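Long-range contacts in adenylate kinase (Thermus thermophilus, PDB 3CM0), which catalyses the reversible transfer of the terminal phosphate of ATP to AMP, giving two molecules of ADP: residues Q5-L10 and V80-P86; R105-V109 and Y158-V163. One frame throughout, in Å; residues are numbered along the deposited sequence.

Contact 1 (Q5-L10 and V80-P86)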
loop_
_atom_site.group_PDB
_atom_site.type_symbol
_atom_site.label_atom_id
_atom_site.label_comp_id
_atom_site.label_asym_id
_atom_site.label_seq_id
_atom_site.Cartn_x
_atom_site.Cartn_y
_atom_site.Cartn_z
ATOM N N GLN A 5 15.348 6.289 -0.861
ATOM C CA GLN A 5 14.880 5.083 -1.529
ATOM C C GLN A 5 13.442 4.813 -1.125
ATOM O O GLN A 5 13.047 4.997 0.034
ATOM C CB GLN A 5 15.763 3.892 -1.153
ATOM C CG GLN A 5 17.190 4.066 -1.581
ATOM C CD GLN A 5 18.044 2.858 -1.266
ATOM O OE1 GLN A 5 17.890 2.236 -0.216
ATOM N NE2 GLN A 5 18.962 2.527 -2.171
ATOM N N ALA A 6 12.629 4.394 -2.088
ATOM C CA ALA A 6 11.238 4.115 -1.761
ATOM C C ALA A 6 10.848 2.738 -2.286
ATOM O O ALA A 6 11.420 2.262 -3.264
ATOM C CB ALA A 6 10.312 5.180 -2.421
ATOM N N VAL A 7 9.902 2.115 -1.587
ATOM C CA VAL A 7 9.308 0.860 -2.055
ATOM C C VAL A 7 7.800 0.967 -1.922
ATOM O O VAL A 7 7.288 1.453 -0.916
ATOM C CB VAL A 7 9.793 -0.378 -1.264
ATOM C CG1 VAL A 7 9.112 -1.646 -1.847
ATOM C CG2 VAL A 7 11.301 -0.532 -1.419
ATOM N N ILE A 8 7.066 0.520 -2.954
ATOM C CA ILE A 8 5.629 0.544 -2.925
ATOM C C ILE A 8 5.139 -0.894 -2.967
ATOM O O ILE A 8 5.664 -1.682 -3.750
ATOM C CB ILE A 8 5.072 1.284 -4.187
ATOM C CG1 ILE A 8 5.420 2.783 -4.098
ATOM C CG2 ILE A 8 3.584 1.110 -4.280
ATOM C CD1 ILE A 8 5.173 3.586 -5.468
ATOM N N PHE A 9 4.187 -1.237 -2.106
ATOM C CA PHE A 9 3.610 -2.607 -2.113
ATOM C C PHE A 9 2.170 -2.614 -2.620
ATOM O O PHE A 9 1.342 -1.838 -2.144
ATOM C CB PHE A 9 3.587 -3.195 -0.676
ATOM C CG PHE A 9 4.901 -3.707 -0.208
ATOM C CD1 PHE A 9 5.172 -5.075 -0.233
ATOM C CD2 PHE A 9 5.886 -2.837 0.261
ATOM C CE1 PHE A 9 6.396 -5.554 0.223
ATOM C CE2 PHE A 9 7.105 -3.313 0.712
ATOM C CZ PHE A 9 7.366 -4.667 0.695
ATOM N N LEU A 10 1.864 -3.521 -3.562
ATOM C CA LEU A 10 0.510 -3.704 -4.096
ATOM C C LEU A 10 0.136 -5.214 -3.951
ATOM O O LEU A 10 0.985 -6.106 -4.036
ATOM C CB LEU A 10 0.432 -3.331 -5.579
ATOM C CG LEU A 10 0.805 -1.886 -5.977
ATOM C CD1 LEU A 10 0.739 -1.780 -7.486
ATOM C CD2 LEU A 10 -0.137 -0.872 -5.312
ATOM N N VAL A 80 11.579 5.047 2.667
ATOM C CA VAL A 80 10.155 5.015 2.910
ATOM C C VAL A 80 9.474 3.861 2.160
ATOM O O VAL A 80 9.897 3.520 1.036
ATOM C CB VAL A 80 9.519 6.361 2.415
ATOM C CG1 VAL A 80 9.818 6.548 0.897
ATOM C CG2 VAL A 80 8.033 6.390 2.672
ATOM N N ILE A 81 8.424 3.340 2.792
ATOM C CA ILE A 81 7.561 2.269 2.249
ATOM C C ILE A 81 6.122 2.753 2.214
ATOM O O ILE A 81 5.616 3.406 3.145
ATOM C CB ILE A 81 7.695 0.966 3.098
ATOM C CG1 ILE A 81 9.040 0.300 2.752
ATOM C CG2 ILE A 81 6.539 0.043 2.854
ATOM C CD1 ILE A 81 9.319 -1.003 3.563
ATOM N N PHE A 82 5.471 2.475 1.075
ATOM C CA PHE A 82 4.086 2.801 0.871
ATOM C C PHE A 82 3.336 1.484 0.806
ATOM O O PHE A 82 3.735 0.604 0.070
ATOM C CB PHE A 82 3.918 3.555 -0.454
ATOM C CG PHE A 82 4.556 4.939 -0.415
ATOM C CD1 PHE A 82 3.846 6.013 0.111
ATOM C CD2 PHE A 82 5.847 5.135 -0.898
ATOM C CE1 PHE A 82 4.417 7.283 0.151
ATOM C CE2 PHE A 82 6.439 6.416 -0.860
ATOM C CZ PHE A 82 5.710 7.484 -0.338
ATOM N N ASP A 83 2.256 1.376 1.568
ATOM C CA ASP A 83 1.448 0.160 1.608
ATOM C C ASP A 83 0.020 0.721 1.719
ATOM O O ASP A 83 -0.355 1.270 2.745
ATOM C CB ASP A 83 1.866 -0.634 2.857
ATOM C CG ASP A 83 0.970 -1.809 3.143
ATOM O OD1 ASP A 83 0.476 -2.425 2.178
ATOM O OD2 ASP A 83 0.782 -2.111 4.340
ATOM N N GLY A 84 -0.750 0.620 0.658
ATOM C CA GLY A 84 -2.083 1.193 0.688
ATOM C C GLY A 84 -2.145 2.534 -0.047
ATOM O O GLY A 84 -3.169 3.235 0.012
ATOM N N PHE A 85 -1.040 2.890 -0.716
ATOM C CA PHE A 85 -0.912 4.122 -1.499
ATOM C C PHE A 85 0.182 3.909 -2.563
ATOM O O PHE A 85 1.204 3.294 -2.283
ATOM C CB PHE A 85 -0.544 5.317 -0.596
ATOM C CG PHE A 85 -0.603 6.640 -1.288
ATOM C CD1 PHE A 85 0.512 7.147 -1.929
ATOM C CD2 PHE A 85 -1.790 7.371 -1.322
ATOM C CE1 PHE A 85 0.460 8.367 -2.608
ATOM C CE2 PHE A 85 -1.852 8.587 -1.997
ATOM C CZ PHE A 85 -0.726 9.083 -2.638
ATOM N N PRO A 86 -0.018 4.405 -3.811
ATOM C CA PRO A 86 -1.194 5.144 -4.285
ATOM C C PRO A 86 -2.400 4.246 -4.506
ATOM O O PRO A 86 -2.266 3.030 -4.628
ATOM C CB PRO A 86 -0.721 5.778 -5.608
ATOM C CG PRO A 86 0.202 4.752 -6.168
ATOM C CD PRO A 86 0.990 4.267 -4.877
#
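Four backbone hydrogen bonds, running from Gln5 O to Phe9 N on one strand and from Val80 to Phe82 on the other, join the two as parallel neighbours, their axes 15° apart. Gln5 O accepts from Val80 N and Val7 N gives to Val80 O, so Val80 is gripped at both its N-H and its carbonyl. Phe82 is held likewise: its N donates to Val7 O at 2.9 Å, and its O receives Phe9 N at 2.9 Å. Between these bonds Ala6 CA adds a C-H contact to Val80 O at 3.2 Å. The carboxylate of Asp83 makes salt bridges, OD1 with Lys17 NZ at the start of helix 17-28 and OD2 with Lys32 NZ on strand 31-33.

Side chains alternate between the two faces of the sheet. On one, Val80 CG1 lies between its own backbone N and carbonyl carbon (chi1 59°), a rotation that sets it 3.6 Å from Ala6 CB. Ala6 CB also nears the rim of the Phe82 ring, while Ile8 CG1 approaches Phe82 CD2 obliquely at 4.0 Å. The other branch, Ile8 CG2, reaches Pro86 CD at 4.1 Å; the peptide before Pro86 is cis. On the opposite face Ile81 splits its contacts: CG1 meets Val7 CB, and CG2 comes to Phe9 CD2 at 3.9 Å, with helix 17-28 packing against Phe9 and Ile81. These are central strands of the P-loop NTPase sheet, and the second leads into Gly84-Phe85-Pro86, probably part of the AMP site.

Contact 2 (R105-V109 and Y158-V163)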
loop_
_atom_site.group_PDB
_atom_site.type_symbol
_atom_site.label_atom_id
_atom_site.label_comp_id
_atom_site.label_asym_id
_atom_site.label_seq_id
_atom_site.Cartn_x
_atom_site.Cartn_y
_atom_site.Cartn_z
ATOM N N ARG A 105 14.807 7.469 -5.030
ATOM C CA ARG A 105 14.755 6.457 -6.069
ATOM C C ARG A 105 13.736 5.383 -5.704
ATOM O O ARG A 105 13.753 4.868 -4.582
ATOM C CB ARG A 105 16.147 5.842 -6.235
ATOM C CG ARG A 105 16.197 4.647 -7.161
ATOM C CD ARG A 105 17.655 4.263 -7.448
ATOM N NE ARG A 105 17.727 3.210 -8.452
ATOM C CZ ARG A 105 17.400 1.944 -8.221
ATOM N NH1 ARG A 105 16.988 1.583 -7.019
ATOM N NH2 ARG A 105 17.454 1.045 -9.195
ATOM N N LEU A 106 12.848 5.062 -6.649
ATOM C CA LEU A 106 11.835 4.020 -6.427
ATOM C C LEU A 106 12.532 2.700 -6.758
ATOM O O LEU A 106 12.839 2.429 -7.924
ATOM C CB LEU A 106 10.636 4.246 -7.372
ATOM C CG LEU A 106 9.497 3.226 -7.330
ATOM C CD1 LEU A 106 8.931 3.089 -5.879
ATOM C CD2 LEU A 106 8.409 3.695 -8.312
ATOM N N LEU A 107 12.826 1.913 -5.730
ATOM C CA LEU A 107 13.510 0.621 -5.888
ATOM C C LEU A 107 12.643 -0.410 -6.609
ATOM O O LEU A 107 13.147 -1.332 -7.263
ATOM C CB LEU A 107 13.894 0.021 -4.523
ATOM C CG LEU A 107 14.929 0.819 -3.702
ATOM C CD1 LEU A 107 15.166 0.170 -2.339
ATOM C CD2 LEU A 107 16.213 0.882 -4.476
ATOM N N GLY A 108 11.341 -0.281 -6.441
ATOM C CA GLY A 108 10.429 -1.224 -7.069
ATOM C C GLY A 108 9.028 -1.113 -6.504
ATOM O O GLY A 108 8.813 -0.505 -5.459
ATOM N N VAL A 109 8.063 -1.646 -7.252
ATOM C CA VAL A 109 6.686 -1.696 -6.829
ATOM C C VAL A 109 6.440 -3.198 -6.747
ATOM O O VAL A 109 6.386 -3.891 -7.752
ATOM C CB VAL A 109 5.755 -1.048 -7.898
ATOM C CG1 VAL A 109 4.318 -1.180 -7.500
ATOM C CG2 VAL A 109 6.127 0.450 -7.964
ATOM N N TYR A 158 3.133 1.183 -13.641
ATOM C CA TYR A 158 4.471 0.828 -13.194
ATOM C C TYR A 158 5.195 -0.145 -14.114
ATOM O O TYR A 158 6.410 -0.063 -14.246
ATOM C CB TYR A 158 4.407 0.272 -11.756
ATOM C CG TYR A 158 4.007 1.359 -10.783
ATOM C CD1 TYR A 158 4.818 2.512 -10.639
ATOM C CD2 TYR A 158 2.859 1.245 -9.997
ATOM C CE1 TYR A 158 4.471 3.508 -9.709
ATOM C CE2 TYR A 158 2.521 2.232 -9.078
ATOM C CZ TYR A 158 3.322 3.347 -8.931
ATOM O OH TYR A 158 2.996 4.323 -7.993
ATOM N N GLU A 159 4.468 -1.074 -14.735
ATOM C CA GLU A 159 5.107 -1.998 -15.672
ATOM C C GLU A 159 5.713 -1.218 -16.877
ATOM O O GLU A 159 6.815 -1.532 -17.355
ATOM C CB GLU A 159 4.073 -3.040 -16.153
ATOM C CG GLU A 159 4.688 -4.143 -17.026
ATOM C CD GLU A 159 3.704 -5.264 -17.315
ATOM O OE1 GLU A 159 3.220 -5.899 -16.353
ATOM O OE2 GLU A 159 3.417 -5.509 -18.505
ATOM N N ALA A 160 5.020 -0.170 -17.320
ATOM C CA ALA A 160 5.513 0.628 -18.464
ATOM C C ALA A 160 6.844 1.304 -18.121
ATOM O O ALA A 160 7.644 1.636 -18.992
ATOM C CB ALA A 160 4.483 1.665 -18.844
ATOM N N ARG A 161 7.075 1.518 -16.830
ATOM C CA ARG A 161 8.297 2.168 -16.384
ATOM C C ARG A 161 9.379 1.218 -15.934
ATOM O O ARG A 161 10.430 1.651 -15.450
ATOM C CB ARG A 161 7.955 3.149 -15.252
ATOM C CG ARG A 161 7.203 4.344 -15.753
ATOM C CD ARG A 161 6.354 5.061 -14.704
ATOM N NE ARG A 161 5.774 6.279 -15.294
ATOM C CZ ARG A 161 4.733 6.320 -16.126
ATOM N NH1 ARG A 161 4.079 5.211 -16.492
ATOM N NH2 ARG A 161 4.383 7.477 -16.660
ATOM N N GLY A 162 9.114 -0.070 -16.088
ATOM C CA GLY A 162 10.060 -1.103 -15.707
ATOM C C GLY A 162 10.351 -1.274 -14.227
ATOM O O GLY A 162 11.356 -1.908 -13.877
ATOM N N VAL A 163 9.458 -0.777 -13.365
ATOM C CA VAL A 163 9.678 -0.846 -11.934
ATOM C C VAL A 163 8.777 -1.844 -11.199
ATOM O O VAL A 163 8.887 -1.999 -9.973
ATOM C CB VAL A 163 9.556 0.575 -11.247
ATOM C CG1 VAL A 163 10.591 1.551 -11.835
ATOM C CG2 VAL A 163 8.130 1.147 -11.400
#
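Val109 N donates to Val163 O at 2.9 Å, the only hydrogen bond between 105-109 and 158-163; the next backbone partner of Val109 is Lys165. The N-H comes in tilted 25° from the carbonyl plane, and Gly108 CA adds a C-H contact to the same oxygen at 3.4 Å. Helix 137-160 ends in a Schellman motif: Gly162, at positive phi, turns the chain back, and the motif's two bonds run from Val163 N to Tyr158 O and from Gly162 N to Glu159 O. Arg161 N is a second donor on Tyr158 O, arriving from the face of its plane opposite to Val163 N. The turn delivers Val163 to the strand just before edge strand 164-168 of the parallel sheet begins.

Next to this bond an apolar cluster fills the angle between helix end and strand. Val109 sets CG2 over the centre of the Tyr158 ring in a CH-pi contact, 3.6 Å from the ring centroid and 14° off its normal, while CG1 lies 3.8 Å from CD2 of that ring. With CG anti to its carbonyl carbon (chi1 -67°), the tyrosine swings its ring from the last helical turn across the valine. Replacing Tyr158 by an alanine would probably leave Val109 CG2 without the aromatic face it rests on and open a gap beside Leu106. Val163 completes the cluster on the side of the ring that faces Val109: its CG2, placed between the backbone N and the carbonyl carbon, stands 4.0 Å from Val109 CG2 and equally 4.0 Å from Leu106 CD2.

From the N terminus, strand 4-10 enters the middle of the sheet, and contact 1 closes a largely helical loop of 69 residues, which includes the NMP region, when strand 79-83 returns beside it. Contact 2 follows in series, neither nested nor crossed: strand 104-113 takes the other flank of 4-10, and a 48-residue excursion carrying the LID region ends where 158-163 comes back to it. The two meet directly. Ala6 N and O probably hydrogen-bond to Arg105 O and Leu107 N, and Tyr158 OH packs against Ile8 CD1 and Pro86 CG. Together they tie both excursions to the CORE sheet.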